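Local atomic coordinates of putative ribose operon repressor (Burkholderia thailandensis, PDB entry 3EGC), a protein that probably acts as a LacI-family transcription repressor, binding regulatory DNA under the control of a small ligand, likely a sugar. Residues T46-V57 and L70-L80. Numbering follows the deposited sequence.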
ATOM      1  N   THR A  46       2.556 -13.165   5.055  1.00 30.49           N
ATOM      2  CA  THR A  46       3.655 -13.871   5.754  1.00 31.34           C
ATOM      3  C   THR A  46       4.642 -12.953   6.396  1.00 32.30           C
ATOM      4  O   THR A  46       5.402 -13.399   7.209  1.00 33.11           O
ATOM      5  CB  THR A  46       4.485 -14.815   4.810  1.00 31.82           C
ATOM      6  OG1 THR A  46       5.292 -14.045   3.898  1.00 30.49           O
ATOM      7  CG2 THR A  46       3.598 -15.745   4.047  1.00 29.30           C
ATOM      8  N   ALA A  47       4.644 -11.677   6.024  1.00 33.49           N
ATOM      9  CA  ALA A  47       5.642 -10.718   6.500  1.00 34.59           C
ATOM     10  C   ALA A  47       7.060 -11.245   6.341  1.00 35.02           C
ATOM     11  O   ALA A  47       7.879 -11.014   7.200  1.00 34.83           O
ATOM     12  CB  ALA A  47       5.396 -10.279   7.955  1.00 33.99           C
ATOM     13  N   GLU A  48       7.308 -11.924   5.223  1.00 36.16           N
ATOM     14  CA  GLU A  48       8.659 -12.328   4.774  1.00 38.03           C
ATOM     15  C   GLU A  48       9.242 -13.415   5.680  1.00 38.38           C
ATOM     16  O   GLU A  48      10.451 -13.550   5.798  1.00 38.79           O
ATOM     17  CB  GLU A  48       9.618 -11.139   4.657  1.00 37.72           C
ATOM     18  CG  GLU A  48       9.315 -10.170   3.537  1.00 40.74           C
ATOM     19  CD  GLU A  48       9.691 -10.668   2.127  1.00 44.43           C
ATOM     20  OE1 GLU A  48      10.467 -11.642   2.009  1.00 46.68           O
ATOM     21  OE2 GLU A  48       9.203 -10.070   1.127  1.00 45.15           O
ATOM     22  N   ASP A  49       8.354 -14.160   6.342  1.00 38.66           N
ATOM     23  CA  ASP A  49       8.744 -15.284   7.171  1.00 38.25           C
ATOM     24  C   ASP A  49       8.397 -16.607   6.442  1.00 37.60           C
ATOM     25  O   ASP A  49       7.234 -16.950   6.257  1.00 37.14           O
ATOM     26  CB  ASP A  49       8.028 -15.183   8.508  1.00 38.72           C
ATOM     27  CG  ASP A  49       8.465 -16.279   9.514  1.00 41.88           C
ATOM     28  OD1 ASP A  49       7.806 -16.434  10.558  1.00 45.33           O
ATOM     29  OD2 ASP A  49       9.469 -16.982   9.282  1.00 46.79           O
ATOM     30  N   ILE A  50       9.409 -17.348   6.042  1.00 36.63           N
ATOM     31  CA  ILE A  50       9.203 -18.612   5.336  1.00 36.53           C
ATOM     32  C   ILE A  50       8.401 -19.663   6.178  1.00 36.02           C
ATOM     33  O   ILE A  50       7.700 -20.503   5.630  1.00 36.44           O
ATOM     34  CB  ILE A  50      10.556 -19.183   4.857  1.00 36.93           C
ATOM     35  CG1 ILE A  50      10.344 -20.278   3.816  1.00 37.43           C
ATOM     36  CG2 ILE A  50      11.421 -19.610   6.058  1.00 35.70           C
ATOM     37  CD1 ILE A  50      10.087 -19.752   2.458  1.00 37.77           C
ATOM     38  N   VAL A  51       8.477 -19.594   7.495  1.00 35.45           N
ATOM     39  CA  VAL A  51       7.802 -20.547   8.356  1.00 35.13           C
ATOM     40  C   VAL A  51       6.282 -20.247   8.351  1.00 35.09           C
ATOM     41  O   VAL A  51       5.442 -21.131   8.314  1.00 35.77           O
ATOM     42  CB  VAL A  51       8.369 -20.490   9.817  1.00 35.64           C
ATOM     43  CG1 VAL A  51       7.454 -21.224  10.795  1.00 35.16           C
ATOM     44  CG2 VAL A  51       9.803 -21.066   9.899  1.00 35.54           C
ATOM     45  N   ARG A  52       5.926 -18.983   8.389  1.00 34.35           N
ATOM     46  CA  ARG A  52       4.577 -18.592   8.081  1.00 34.65           C
ATOM     47  C   ARG A  52       4.100 -18.921   6.648  1.00 33.69           C
ATOM     48  O   ARG A  52       2.968 -19.302   6.476  1.00 32.44           O
ATOM     49  CB  ARG A  52       4.358 -17.099   8.405  1.00 34.29           C
ATOM     50  CG  ARG A  52       4.404 -16.852   9.881  1.00 36.58           C
ATOM     51  CD  ARG A  52       4.613 -15.364  10.251  1.00 38.72           C
ATOM     52  NE  ARG A  52       3.585 -14.555   9.617  1.00 38.01           N
ATOM     53  CZ  ARG A  52       3.469 -13.254   9.789  1.00 40.17           C
ATOM     54  NH1 ARG A  52       2.513 -12.582   9.141  1.00 38.79           N
ATOM     55  NH2 ARG A  52       4.317 -12.631  10.610  1.00 40.18           N
ATOM     56  N   GLU A  53       4.973 -18.798   5.650  1.00 33.41           N
ATOM     57  CA  GLU A  53       4.598 -19.180   4.299  1.00 34.37           C
ATOM     58  C   GLU A  53       4.167 -20.676   4.214  1.00 34.70           C
ATOM     59  O   GLU A  53       3.127 -21.034   3.637  1.00 34.20           O
ATOM     60  CB  GLU A  53       5.724 -18.873   3.299  1.00 33.75           C
ATOM     61  CG  GLU A  53       5.388 -19.289   1.894  1.00 34.20           C
ATOM     62  CD  GLU A  53       6.603 -19.271   0.983  1.00 37.11           C
ATOM     63  OE1 GLU A  53       7.113 -20.374   0.657  1.00 40.67           O
ATOM     64  OE2 GLU A  53       7.061 -18.187   0.583  1.00 33.81           O
ATOM     65  N   ARG A  54       4.999 -21.532   4.789  1.00 35.50           N
ATOM     66  CA  ARG A  54       4.774 -22.959   4.771  1.00 35.98           C
ATOM     67  C   ARG A  54       3.504 -23.281   5.554  1.00 35.50           C
ATOM     68  O   ARG A  54       2.753 -24.141   5.176  1.00 35.46           O
ATOM     69  CB  ARG A  54       5.981 -23.668   5.399  1.00 36.23           C
ATOM     70  CG  ARG A  54       6.005 -25.134   5.149  1.00 39.68           C
ATOM     71  CD  ARG A  54       7.397 -25.742   5.577  1.00 45.96           C
ATOM     72  NE  ARG A  54       8.421 -24.763   5.935  1.00 48.81           N
ATOM     73  CZ  ARG A  54       9.148 -24.756   7.066  1.00 50.61           C
ATOM     74  NH1 ARG A  54       8.962 -25.667   8.010  1.00 52.44           N
ATOM     75  NH2 ARG A  54      10.087 -23.825   7.237  1.00 49.83           N
ATOM     76  N   GLU A  55       3.243 -22.570   6.638  1.00 34.88           N
ATOM     77  CA  GLU A  55       2.012 -22.794   7.367  1.00 35.20           C
ATOM     78  C   GLU A  55       0.776 -22.358   6.616  1.00 34.40           C
ATOM     79  O   GLU A  55      -0.303 -22.999   6.712  1.00 33.98           O
ATOM     80  CB  GLU A  55       2.030 -22.095   8.742  1.00 35.73           C
ATOM     81  CG  GLU A  55       3.102 -22.687   9.667  1.00 40.03           C
ATOM     82  CD  GLU A  55       3.207 -22.014  11.038  1.00 45.95           C
ATOM     83  OE1 GLU A  55       3.715 -22.688  11.984  1.00 48.34           O
ATOM     84  OE2 GLU A  55       2.827 -20.822  11.165  1.00 47.87           O
ATOM     85  N   ALA A  56       0.896 -21.243   5.892  1.00 33.01           N
ATOM     86  CA  ALA A  56      -0.220 -20.818   5.071  1.00 32.23           C
ATOM     87  C   ALA A  56      -0.497 -21.859   3.975  1.00 31.72           C
ATOM     88  O   ALA A  56      -1.666 -22.227   3.745  1.00 30.99           O
ATOM     89  CB  ALA A  56       0.002 -19.473   4.517  1.00 31.66           C
ATOM     90  N   VAL A  57       0.571 -22.354   3.334  1.00 31.81           N
ATOM     91  CA  VAL A  57       0.415 -23.240   2.184  1.00 32.70           C
ATOM     92  C   VAL A  57      -0.370 -24.486   2.655  1.00 33.26           C
ATOM     93  O   VAL A  57      -1.352 -24.862   2.054  1.00 32.99           O
ATOM     94  CB  VAL A  57       1.778 -23.675   1.546  1.00 32.67           C
ATOM     95  CG1 VAL A  57       1.574 -24.899   0.580  1.00 33.92           C
ATOM     96  CG2 VAL A  57       2.440 -22.523   0.762  1.00 32.34           C
ATOM     97  N   LEU A  70       1.432 -17.369  -5.226  1.00 27.94           N
ATOM     98  CA  LEU A  70       2.380 -17.241  -4.143  1.00 28.55           C
ATOM     99  C   LEU A  70       3.424 -16.152  -4.437  1.00 27.82           C
ATOM    100  O   LEU A  70       4.174 -16.240  -5.393  1.00 27.98           O
ATOM    101  CB  LEU A  70       3.059 -18.627  -3.902  1.00 27.39           C
ATOM    102  CG  LEU A  70       4.254 -18.595  -2.954  1.00 29.94           C
ATOM    103  CD1 LEU A  70       3.868 -18.082  -1.553  1.00 31.67           C
ATOM    104  CD2 LEU A  70       5.022 -19.971  -2.813  1.00 29.96           C
ATOM    105  N   ALA A  71       3.447 -15.115  -3.648  1.00 27.61           N
ATOM    106  CA  ALA A  71       4.597 -14.205  -3.649  1.00 28.88           C
ATOM    107  C   ALA A  71       5.619 -14.716  -2.613  1.00 29.26           C
ATOM    108  O   ALA A  71       5.478 -14.489  -1.403  1.00 28.95           O
ATOM    109  CB  ALA A  71       4.171 -12.774  -3.304  1.00 28.70           C
ATOM    110  N   PRO A  72       6.635 -15.406  -3.085  1.00 28.93           N
ATOM    111  CA  PRO A  72       7.503 -16.118  -2.205  1.00 30.72           C
ATOM    112  C   PRO A  72       8.335 -15.262  -1.244  1.00 31.12           C
ATOM    113  O   PRO A  72       8.833 -14.179  -1.589  1.00 31.30           O
ATOM    114  CB  PRO A  72       8.422 -16.909  -3.166  1.00 30.65           C
ATOM    115  CG  PRO A  72       7.751 -16.846  -4.509  1.00 29.94           C
ATOM    116  CD  PRO A  72       6.995 -15.590  -4.493  1.00 29.50           C
ATOM    117  N   SER A  73       8.486 -15.778  -0.046  1.00 31.38           N
ATOM    118  CA  SER A  73       9.320 -15.151   0.937  1.00 33.48           C
ATOM    119  C   SER A  73      10.680 -15.766   0.699  1.00 34.98           C
ATOM    120  O   SER A  73      10.779 -16.851   0.097  1.00 35.10           O
ATOM    121  CB  SER A  73       8.816 -15.532   2.323  1.00 33.78           C
ATOM    122  OG  SER A  73       7.644 -14.793   2.641  1.00 34.03           O
ATOM    123  N   GLU A  74      11.726 -15.073   1.113  1.00 36.51           N
ATOM    124  CA  GLU A  74      13.083 -15.541   0.884  1.00 37.86           C
ATOM    125  C   GLU A  74      13.292 -16.756   1.751  1.00 38.60           C
ATOM    126  O   GLU A  74      13.105 -16.686   2.962  1.00 38.90           O
ATOM    127  CB  GLU A  74      14.112 -14.479   1.279  1.00 38.16           C
ATOM    128  CG  GLU A  74      15.546 -14.859   0.936  1.00 39.48           C
ATOM    129  CD  GLU A  74      16.544 -13.779   1.283  1.00 43.25           C
ATOM    130  OE1 GLU A  74      16.219 -12.877   2.072  1.00 43.68           O
ATOM    131  OE2 GLU A  74      17.686 -13.845   0.793  1.00 46.56           O
ATOM    132  N   GLY A  75      13.733 -17.846   1.128  1.00 39.36           N
ATOM    133  CA  GLY A  75      14.011 -19.087   1.800  1.00 40.18           C
ATOM    134  C   GLY A  75      13.880 -20.245   0.803  1.00 40.68           C
ATOM    135  O   GLY A  75      13.672 -20.000  -0.387  1.00 40.57           O
ATOM    136  N   GLU A  76      13.978 -21.484   1.299  1.00 40.73           N
ATOM    137  CA  GLU A  76      13.895 -22.687   0.465  1.00 41.54           C
ATOM    138  C   GLU A  76      12.458 -23.035   0.107  1.00 40.89           C
ATOM    139  O   GLU A  76      11.590 -22.964   0.919  1.00 40.84           O
ATOM    140  CB  GLU A  76      14.533 -23.912   1.167  1.00 42.09           C
ATOM    141  CG  GLU A  76      14.857 -25.102   0.204  1.00 45.54           C
ATOM    142  CD  GLU A  76      15.295 -26.380   0.918  1.00 49.29           C
ATOM    143  OE1 GLU A  76      14.787 -26.647   2.030  1.00 49.49           O
ATOM    144  OE2 GLU A  76      16.140 -27.124   0.354  1.00 50.75           O
ATOM    145  N   HIS A  77      12.207 -23.451  -1.124  1.00 40.86           N
ATOM    146  CA  HIS A  77      10.837 -23.796  -1.502  1.00 40.26           C
ATOM    147  C   HIS A  77      10.630 -25.247  -1.938  1.00 40.37           C
ATOM    148  O   HIS A  77       9.589 -25.598  -2.457  1.00 40.17           O
ATOM    149  CB  HIS A  77      10.337 -22.797  -2.540  1.00 39.37           C
ATOM    150  CG  HIS A  77      10.226 -21.404  -2.001  1.00 39.07           C
ATOM    151  ND1 HIS A  77      11.243 -20.475  -2.102  1.00 38.26           N
ATOM    152  CD2 HIS A  77       9.243 -20.809  -1.287  1.00 37.75           C
ATOM    153  CE1 HIS A  77      10.871 -19.362  -1.497  1.00 37.94           C
ATOM    154  NE2 HIS A  77       9.666 -19.540  -0.993  1.00 38.72           N
ATOM    155  N   ASP A  78      11.614 -26.103  -1.696  1.00 41.30           N
ATOM    156  CA  ASP A  78      11.517 -27.507  -2.055  1.00 41.48           C
ATOM    157  C   ASP A  78      10.356 -28.234  -1.380  1.00 41.69           C
ATOM    158  O   ASP A  78       9.817 -29.173  -1.951  1.00 42.52           O
ATOM    159  CB  ASP A  78      12.779 -28.213  -1.750  1.00 42.48           C
ATOM    160  N   TYR A  79       9.979 -27.806  -0.183  1.00 41.52           N
ATOM    161  CA  TYR A  79       8.853 -28.359   0.518  1.00 41.70           C
ATOM    162  C   TYR A  79       7.607 -28.282  -0.341  1.00 42.78           C
ATOM    163  O   TYR A  79       6.675 -29.058  -0.161  1.00 42.93           O
ATOM    164  CB  TYR A  79       8.607 -27.622   1.857  1.00 41.64           C
ATOM    165  CG  TYR A  79       7.878 -26.273   1.717  1.00 40.86           C
ATOM    166  CD1 TYR A  79       6.474 -26.199   1.744  1.00 39.80           C
ATOM    167  CD2 TYR A  79       8.598 -25.090   1.540  1.00 39.20           C
ATOM    168  CE1 TYR A  79       5.827 -24.975   1.630  1.00 39.64           C
ATOM    169  CE2 TYR A  79       7.965 -23.864   1.409  1.00 38.47           C
ATOM    170  CZ  TYR A  79       6.587 -23.802   1.452  1.00 39.50           C
ATOM    171  OH  TYR A  79       5.969 -22.586   1.299  1.00 39.53           O
ATOM    172  N   LEU A  80       7.554 -27.330  -1.263  1.00 43.38           N
ATOM    173  CA  LEU A  80       6.401 -27.280  -2.153  1.00 44.08           C
ATOM    174  C   LEU A  80       6.352 -28.519  -3.005  1.00 44.83           C
ATOM    175  O   LEU A  80       5.278 -29.085  -3.321  1.00 44.53           O
ATOM    176  CB  LEU A  80       6.428 -26.032  -3.034  1.00 43.89           C
ATOM    177  CG  LEU A  80       6.141 -24.712  -2.298  1.00 43.50           C
ATOM    178  CD1 LEU A  80       6.528 -23.520  -3.138  1.00 41.28           C
ATOM    179  CD2 LEU A  80       4.681 -24.667  -1.880  1.00 42.09           C
TER
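Glu53 reaches from the first turn of helix 50-62 toward the loop that follows strand 67-70, and its two oxygens grip different parts: the loop at Ser73 N and the start of helix 78-82 at Tyr79 OH. CG lies anti to the backbone N (chi1 178°) and the chain runs on extended, carrying the acid across the gap. Glu53 OE2 accepts from Ser73 N at 2.9 Å in an almost straight bond (178°), met nearly along the C-O direction. Glu53 OE1 offers its anti lone pair to Tyr79 OH, 2.6 Å away. His77, its ring nearly coplanar with the carboxylate, adds a weak bond from NE2 to Glu53 OE2 (3.3 Å). A long acid suits this buried place because several donors converge there, probably stabilising its charged form.

Tyr79 combines that hydroxyl with a flat ring: Arg54 CG sits over one face, 3.8 Å from the centroid, as a CH-pi contact, while Leu80 CG lies over the opposite face, toward the rim. Branched Val57 closes on the ring edge and meets Leu80 CD2 through CG1. Ile50 CD1 fills the bend of the loop, 3.5 Å from His77 NE2; at Gly75 a side chain would jam against the preceding carbonyl and crowd Ile50 CG1. Ser73's small hydroxyl fits beside Thr46, whose OG1 donates to Ser73 OG (2.8 Å) and accepts from Glu48 N, forming an ST turn.

Helix 50-62, the crossover from strand 40-45 to 67-70 with 10-15 between, thus packs on the loop after 67-70, within the beta-alpha-beta architecture of the periplasmic-binding-protein-like LacI fold.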